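Local coordinates for protein beta-phenylalanine aminotransferase (Variovorax paradoxus, PDB 4AO9) that transfers the amino group of beta-phenylalanine to a keto acid acceptor, probably by the pyridoxal-phosphate chemistry of class III aminotransferases, at residues R170-L184 with T194-D206. Sequence-based numbering, arbitrary orientation.
With PLP (pyridoxal-5'-phosphate), chain C.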
loop_
_atom_site.group_PDB
_atom_site.type_symbol
_atom_site.label_atom_id
_atom_site.label_comp_id
_atom_site.label_asym_id
_atom_site.label_seq_id
_atom_site.Cartn_x
_atom_site.Cartn_y
_atom_site.Cartn_z
ATOM N N ARG A 170 -1.159 -15.136 -19.899
ATOM C CA ARG A 170 -1.687 -13.784 -19.613
ATOM C C ARG A 170 -3.101 -13.700 -19.051
ATOM O O ARG A 170 -3.460 -12.693 -18.454
ATOM C CB ARG A 170 -1.666 -12.917 -20.880
ATOM C CG ARG A 170 -0.373 -12.940 -21.665
ATOM C CD ARG A 170 0.759 -12.366 -20.869
ATOM N NE ARG A 170 0.518 -10.969 -20.521
ATOM C CZ ARG A 170 1.211 -10.297 -19.610
ATOM N NH1 ARG A 170 2.195 -10.890 -18.938
ATOM N NH2 ARG A 170 0.923 -9.025 -19.374
ATOM N N LYS A 171 -3.923 -14.721 -19.276
ATOM C CA LYS A 171 -5.332 -14.608 -18.926
ATOM C C LYS A 171 -5.571 -14.945 -17.462
ATOM O O LYS A 171 -4.999 -15.897 -16.928
ATOM C CB LYS A 171 -6.177 -15.482 -19.847
ATOM C CG LYS A 171 -7.653 -15.152 -19.778
ATOM C CD LYS A 171 -8.485 -15.953 -20.774
ATOM C CE LYS A 171 -8.171 -15.605 -22.231
ATOM N NZ LYS A 171 -8.575 -14.215 -22.636
ATOM N N ILE A 172 -6.414 -14.153 -16.810
ATOM C CA ILE A 172 -6.691 -14.302 -15.386
ATOM C C ILE A 172 -8.185 -14.549 -15.194
ATOM O O ILE A 172 -9.004 -13.739 -15.615
ATOM C CB ILE A 172 -6.285 -13.036 -14.614
ATOM C CG1 ILE A 172 -4.786 -12.770 -14.794
ATOM C CG2 ILE A 172 -6.674 -13.171 -13.123
ATOM C CD1 ILE A 172 -4.352 -11.396 -14.289
ATOM N N VAL A 173 -8.542 -15.684 -14.594
ATOM C CA VAL A 173 -9.935 -15.963 -14.253
ATOM C C VAL A 173 -10.262 -15.406 -12.876
ATOM O O VAL A 173 -9.567 -15.677 -11.897
ATOM C CB VAL A 173 -10.227 -17.482 -14.313
ATOM C CG1 VAL A 173 -11.620 -17.796 -13.769
ATOM C CG2 VAL A 173 -10.092 -17.989 -15.741
ATOM N N VAL A 174 -11.313 -14.593 -12.837
ATOM C CA VAL A 174 -11.872 -14.053 -11.596
ATOM C C VAL A 174 -13.384 -14.259 -11.624
ATOM O O VAL A 174 -13.938 -14.757 -12.622
ATOM C CB VAL A 174 -11.550 -12.542 -11.429
ATOM C CG1 VAL A 174 -10.051 -12.346 -11.153
ATOM C CG2 VAL A 174 -12.017 -11.730 -12.652
ATOM N N PHE A 175 -14.054 -13.880 -10.543
ATOM C CA PHE A 175 -15.487 -14.144 -10.432
ATOM C C PHE A 175 -16.313 -12.913 -10.199
ATOM O O PHE A 175 -15.863 -11.958 -9.562
ATOM C CB PHE A 175 -15.749 -15.265 -9.417
ATOM C CG PHE A 175 -15.075 -16.525 -9.824
ATOM C CD1 PHE A 175 -13.742 -16.750 -9.484
ATOM C CD2 PHE A 175 -15.707 -17.416 -10.678
ATOM C CE1 PHE A 175 -13.068 -17.876 -9.958
ATOM C CE2 PHE A 175 -15.050 -18.547 -11.142
ATOM C CZ PHE A 175 -13.722 -18.774 -10.789
ATOM N N SER A 176 -17.520 -12.934 -10.771
ATOM C CA SER A 176 -18.477 -11.846 -10.616
ATOM C C SER A 176 -18.648 -11.531 -9.136
ATOM O O SER A 176 -18.765 -12.445 -8.313
ATOM C CB SER A 176 -19.822 -12.250 -11.236
ATOM O OG SER A 176 -20.373 -13.383 -10.582
ATOM N N GLY A 177 -18.633 -10.245 -8.802
ATOM C CA GLY A 177 -18.716 -9.816 -7.408
ATOM C C GLY A 177 -17.400 -9.862 -6.646
ATOM O O GLY A 177 -17.331 -9.410 -5.508
ATOM N N GLY A 178 -16.360 -10.392 -7.284
ATOM C CA GLY A 178 -15.053 -10.512 -6.661
ATOM C C GLY A 178 -14.465 -9.172 -6.278
ATOM O O GLY A 178 -14.555 -8.196 -7.032
ATOM N N TYR A 179 -13.889 -9.125 -5.083
ATOM C CA TYR A 179 -13.192 -7.933 -4.621
ATOM C C TYR A 179 -11.809 -8.298 -4.125
ATOM O O TYR A 179 -11.658 -9.055 -3.148
ATOM C CB TYR A 179 -13.961 -7.172 -3.530
ATOM C CG TYR A 179 -13.213 -5.939 -3.087
ATOM C CD1 TYR A 179 -13.206 -4.788 -3.876
ATOM C CD2 TYR A 179 -12.449 -5.947 -1.924
ATOM C CE1 TYR A 179 -12.488 -3.653 -3.484
ATOM C CE2 TYR A 179 -11.724 -4.812 -1.525
ATOM C CZ TYR A 179 -11.750 -3.678 -2.318
ATOM O OH TYR A 179 -11.031 -2.564 -1.944
ATOM N N HIS A 180 -10.803 -7.709 -4.772
ATOM C CA HIS A 180 -9.414 -8.056 -4.480
ATOM C C HIS A 180 -8.572 -6.816 -4.214
ATOM O O HIS A 180 -7.342 -6.883 -4.164
ATOM C CB HIS A 180 -8.841 -8.909 -5.609
ATOM C CG HIS A 180 -9.669 -10.123 -5.892
ATOM N ND1 HIS A 180 -9.753 -11.181 -5.013
ATOM C CD2 HIS A 180 -10.473 -10.436 -6.942
ATOM C CE1 HIS A 180 -10.564 -12.101 -5.519
ATOM N NE2 HIS A 180 -11.007 -11.674 -6.687
ATOM N N GLY A 181 -9.256 -5.686 -4.019
ATOM C CA GLY A 181 -8.593 -4.424 -3.707
ATOM C C GLY A 181 -9.002 -3.292 -4.615
ATOM O O GLY A 181 -9.843 -3.468 -5.500
ATOM N N GLY A 182 -8.353 -2.143 -4.408
ATOM C CA GLY A 182 -8.775 -0.874 -5.009
ATOM C C GLY A 182 -8.736 -0.809 -6.518
ATOM O O GLY A 182 -9.460 -0.014 -7.120
ATOM N N VAL A 183 -7.879 -1.625 -7.120
ATOM C CA VAL A 183 -7.779 -1.681 -8.576
ATOM C C VAL A 183 -8.028 -3.098 -9.082
ATOM O O VAL A 183 -7.621 -3.444 -10.187
ATOM C CB VAL A 183 -6.433 -1.121 -9.099
ATOM C CG1 VAL A 183 -6.337 0.384 -8.843
ATOM C CG2 VAL A 183 -5.252 -1.853 -8.451
ATOM N N LEU A 184 -8.708 -3.912 -8.266
ATOM C CA LEU A 184 -9.034 -5.299 -8.635
ATOM C C LEU A 184 -10.434 -5.701 -8.196
ATOM O O LEU A 184 -10.609 -6.637 -7.418
ATOM C CB LEU A 184 -7.999 -6.268 -8.045
ATOM C CG LEU A 184 -6.552 -6.172 -8.547
ATOM C CD1 LEU A 184 -5.654 -6.993 -7.632
ATOM C CD2 LEU A 184 -6.418 -6.654 -9.990
ATOM N N THR A 194 -10.397 -0.886 -12.292
ATOM C CA THR A 194 -9.605 -2.122 -12.330
ATOM C C THR A 194 -8.512 -2.081 -13.393
ATOM O O THR A 194 -8.758 -1.675 -14.535
ATOM C CB THR A 194 -10.531 -3.337 -12.461
ATOM O OG1 THR A 194 -11.308 -3.411 -11.264
ATOM C CG2 THR A 194 -9.750 -4.633 -12.632
ATOM N N VAL A 195 -7.303 -2.480 -12.993
ATOM C CA VAL A 195 -6.151 -2.520 -13.900
ATOM C C VAL A 195 -6.430 -3.422 -15.101
ATOM O O VAL A 195 -7.049 -4.468 -14.958
ATOM C CB VAL A 195 -4.875 -3.004 -13.164
ATOM C CG1 VAL A 195 -3.741 -3.403 -14.142
ATOM C CG2 VAL A 195 -4.392 -1.932 -12.220
ATOM N N PRO A 196 -5.964 -3.015 -16.286
ATOM C CA PRO A 196 -6.294 -3.734 -17.509
ATOM C C PRO A 196 -5.465 -4.994 -17.777
ATOM O O PRO A 196 -4.879 -5.132 -18.857
ATOM C CB PRO A 196 -6.044 -2.679 -18.600
ATOM C CG PRO A 196 -4.953 -1.843 -18.033
ATOM C CD PRO A 196 -5.262 -1.747 -16.571
ATOM N N PHE A 197 -5.430 -5.915 -16.815
ATOM C CA PHE A 197 -5.025 -7.291 -17.120
ATOM C C PHE A 197 -6.094 -7.911 -18.022
ATOM O O PHE A 197 -7.204 -7.364 -18.170
ATOM C CB PHE A 197 -4.932 -8.137 -15.842
ATOM C CG PHE A 197 -3.778 -7.798 -14.941
ATOM C CD1 PHE A 197 -2.494 -8.290 -15.196
ATOM C CD2 PHE A 197 -3.983 -7.038 -13.798
ATOM C CE1 PHE A 197 -1.421 -8.001 -14.334
ATOM C CE2 PHE A 197 -2.914 -6.749 -12.929
ATOM C CZ PHE A 197 -1.640 -7.224 -13.206
ATOM N N ASP A 198 -5.764 -9.053 -18.623
ATOM C CA ASP A 198 -6.737 -9.810 -19.403
ATOM C C ASP A 198 -7.609 -10.670 -18.482
ATOM O O ASP A 198 -7.308 -11.839 -18.249
ATOM C CB ASP A 198 -6.032 -10.678 -20.448
ATOM C CG ASP A 198 -7.015 -11.470 -21.288
ATOM O OD1 ASP A 198 -8.152 -10.985 -21.487
ATOM O OD2 ASP A 198 -6.651 -12.576 -21.721
ATOM N N PHE A 199 -8.682 -10.087 -17.959
ATOM C CA PHE A 199 -9.580 -10.804 -17.055
ATOM C C PHE A 199 -10.710 -11.520 -17.774
ATOM O O PHE A 199 -11.405 -10.914 -18.602
ATOM C CB PHE A 199 -10.195 -9.839 -16.038
ATOM C CG PHE A 199 -9.225 -9.312 -15.025
ATOM C CD1 PHE A 199 -8.651 -10.158 -14.078
ATOM C CD2 PHE A 199 -8.893 -7.952 -14.996
ATOM C CE1 PHE A 199 -7.751 -9.665 -13.122
ATOM C CE2 PHE A 199 -7.998 -7.464 -14.051
ATOM C CZ PHE A 199 -7.439 -8.307 -13.114
ATOM N N LEU A 200 -10.910 -12.791 -17.419
ATOM C CA LEU A 200 -12.104 -13.546 -17.809
ATOM C C LEU A 200 -12.980 -13.680 -16.563
ATOM O O LEU A 200 -12.592 -14.344 -15.594
ATOM C CB LEU A 200 -11.709 -14.920 -18.347
ATOM C CG LEU A 200 -12.836 -15.917 -18.619
ATOM C CD1 LEU A 200 -13.835 -15.372 -19.642
ATOM C CD2 LEU A 200 -12.252 -17.227 -19.112
ATOM N N VAL A 201 -14.151 -13.036 -16.588
ATOM C CA VAL A 201 -15.016 -12.946 -15.416
ATOM C C VAL A 201 -16.124 -13.986 -15.523
ATOM O O VAL A 201 -16.942 -13.949 -16.460
ATOM C CB VAL A 201 -15.636 -11.521 -15.256
ATOM C CG1 VAL A 201 -16.438 -11.433 -13.955
ATOM C CG2 VAL A 201 -14.549 -10.445 -15.286
ATOM N N LEU A 202 -16.146 -14.905 -14.561
ATOM C CA LEU A 202 -17.080 -16.026 -14.556
ATOM C C LEU A 202 -18.018 -15.916 -13.366
ATOM O O LEU A 202 -17.704 -15.250 -12.383
ATOM C CB LEU A 202 -16.296 -17.343 -14.493
ATOM C CG LEU A 202 -15.334 -17.643 -15.649
ATOM C CD1 LEU A 202 -14.691 -19.022 -15.475
ATOM C CD2 LEU A 202 -16.033 -17.554 -17.008
ATOM N N PRO A 203 -19.177 -16.587 -13.427
ATOM C CA PRO A 203 -20.110 -16.475 -12.304
ATOM C C PRO A 203 -19.627 -17.194 -11.044
ATOM O O PRO A 203 -19.217 -18.350 -11.102
ATOM C CB PRO A 203 -21.394 -17.139 -12.833
ATOM C CG PRO A 203 -21.164 -17.367 -14.289
ATOM C CD PRO A 203 -19.707 -17.403 -14.535
ATOM N N TYR A 204 -19.679 -16.511 -9.904
ATOM C CA TYR A 204 -19.345 -17.164 -8.635
ATOM C C TYR A 204 -20.304 -18.318 -8.349
ATOM O O TYR A 204 -21.502 -18.224 -8.623
ATOM C CB TYR A 204 -19.397 -16.147 -7.500
ATOM C CG TYR A 204 -18.688 -16.563 -6.224
ATOM C CD1 TYR A 204 -17.295 -16.670 -6.172
ATOM C CD2 TYR A 204 -19.408 -16.811 -5.062
ATOM C CE1 TYR A 204 -16.640 -17.016 -4.994
ATOM C CE2 TYR A 204 -18.764 -17.167 -3.871
ATOM C CZ TYR A 204 -17.385 -17.256 -3.840
ATOM O OH TYR A 204 -16.735 -17.593 -2.681
ATOM N N ASN A 205 -19.763 -19.404 -7.809
ATOM C CA ASN A 205 -20.551 -20.578 -7.400
ATOM C C ASN A 205 -21.226 -21.333 -8.534
ATOM O O ASN A 205 -22.177 -22.063 -8.304
ATOM C CB ASN A 205 -21.555 -20.221 -6.282
ATOM C CG ASN A 205 -20.925 -20.305 -4.914
ATOM O OD1 ASN A 205 -19.980 -21.061 -4.720
ATOM N ND2 ASN A 205 -21.439 -19.533 -3.954
ATOM N N ASP A 206 -20.724 -21.157 -9.751
ATOM C CA ASP A 206 -21.180 -21.943 -10.894
ATOM C C ASP A 206 -20.063 -22.890 -11.309
ATOM O O ASP A 206 -19.186 -22.532 -12.103
ATOM C CB ASP A 206 -21.580 -21.015 -12.038
ATOM C CG ASP A 206 -22.183 -21.754 -13.223
ATOM O OD1 ASP A 206 -22.038 -22.998 -13.316
ATOM O OD2 ASP A 206 -22.796 -21.068 -14.066
HETATM N N1 PLP C . -9.190 -8.712 -0.851
HETATM C C2 PLP C . -10.162 -8.880 0.045
HETATM C C2A PLP C . -10.942 -10.195 -0.009
HETATM C C3 PLP C . -10.427 -7.889 0.995
HETATM O O3 PLP C . -11.336 -8.085 1.822
HETATM C C4 PLP C . -9.691 -6.693 1.031
HETATM C C4A PLP C . -9.927 -5.578 2.070
HETATM C C5 PLP C . -8.698 -6.556 0.036
HETATM C C6 PLP C . -8.478 -7.582 -0.884
HETATM C C5A PLP C . -7.831 -5.286 -0.059
HETATM O O4P PLP C . -6.994 -5.031 0.990
HETATM P P PLP C . -6.512 -3.507 1.194
HETATM O O1P PLP C . -7.795 -2.656 1.532
HETATM O O2P PLP C . -5.869 -2.992 -0.142
HETATM O O3P PLP C . -5.491 -3.557 2.280
HETATM O O HOH W 1 -3.117 -10.021 -18.217
HETATM O O HOH W 2 -11.192 -1.524 -9.089
#
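Strands 171-175 and 198-202 are parallel neighbours at one border of the seven-stranded sheet in the PLP-binding domain of this class III, fold-type I aminotransferase. I172 pairs with F199, V173 with L200, V174 with V201 and F175 with L202; the backbone bonds start with I172 N to D198 O (2.9 Å) and finish with S176 N to L202 O. The hydroxyl of S176 then takes a longer bond from Y204 N to OG (3.3 Å). On the face of V173 and F175, which helix 240-253 covers in part, V173 CG1 meets L202 CD1 at 3.7 Å, and the F175 ring lies with its edge toward Y204 N and P203 O. On the other face, I172 CG2 and V174 CG1 come obliquely against CD1 and CE1 of the F199 ring, L184 CD2 reaches its CZ (3.7 Å), and F197 CB sits above one face near the rim; I172 also packs on helix 152-167. Beside the I172 N to D198 O bond, K171 NZ forms a salt bridge to D198 OD2 (2.7 Å), on the syn lone pair of that oxygen. The lysine sets off with CG anti to the backbone N (chi1 -165°), and bends at chi3 and chi4 bring the amine back to the carboxylate. An alanine here would take away this ammonium group and is likely to leave the D198 carboxylate without its mate. Farther along, V195 N donates to V183 O (3.0 Å), and a water joins G182 O to T194 OG1, which also bonds G185. The turn-rich loop that leads from S176 to V183 carries Y179, H180 and G181 of the PLP pocket, H180 ND1 bonding D260. Apolar packing and backbone bonds thus unite the strands, while an ion pair flanks them at K171 and D198 and polar links fasten the return from the PLP site.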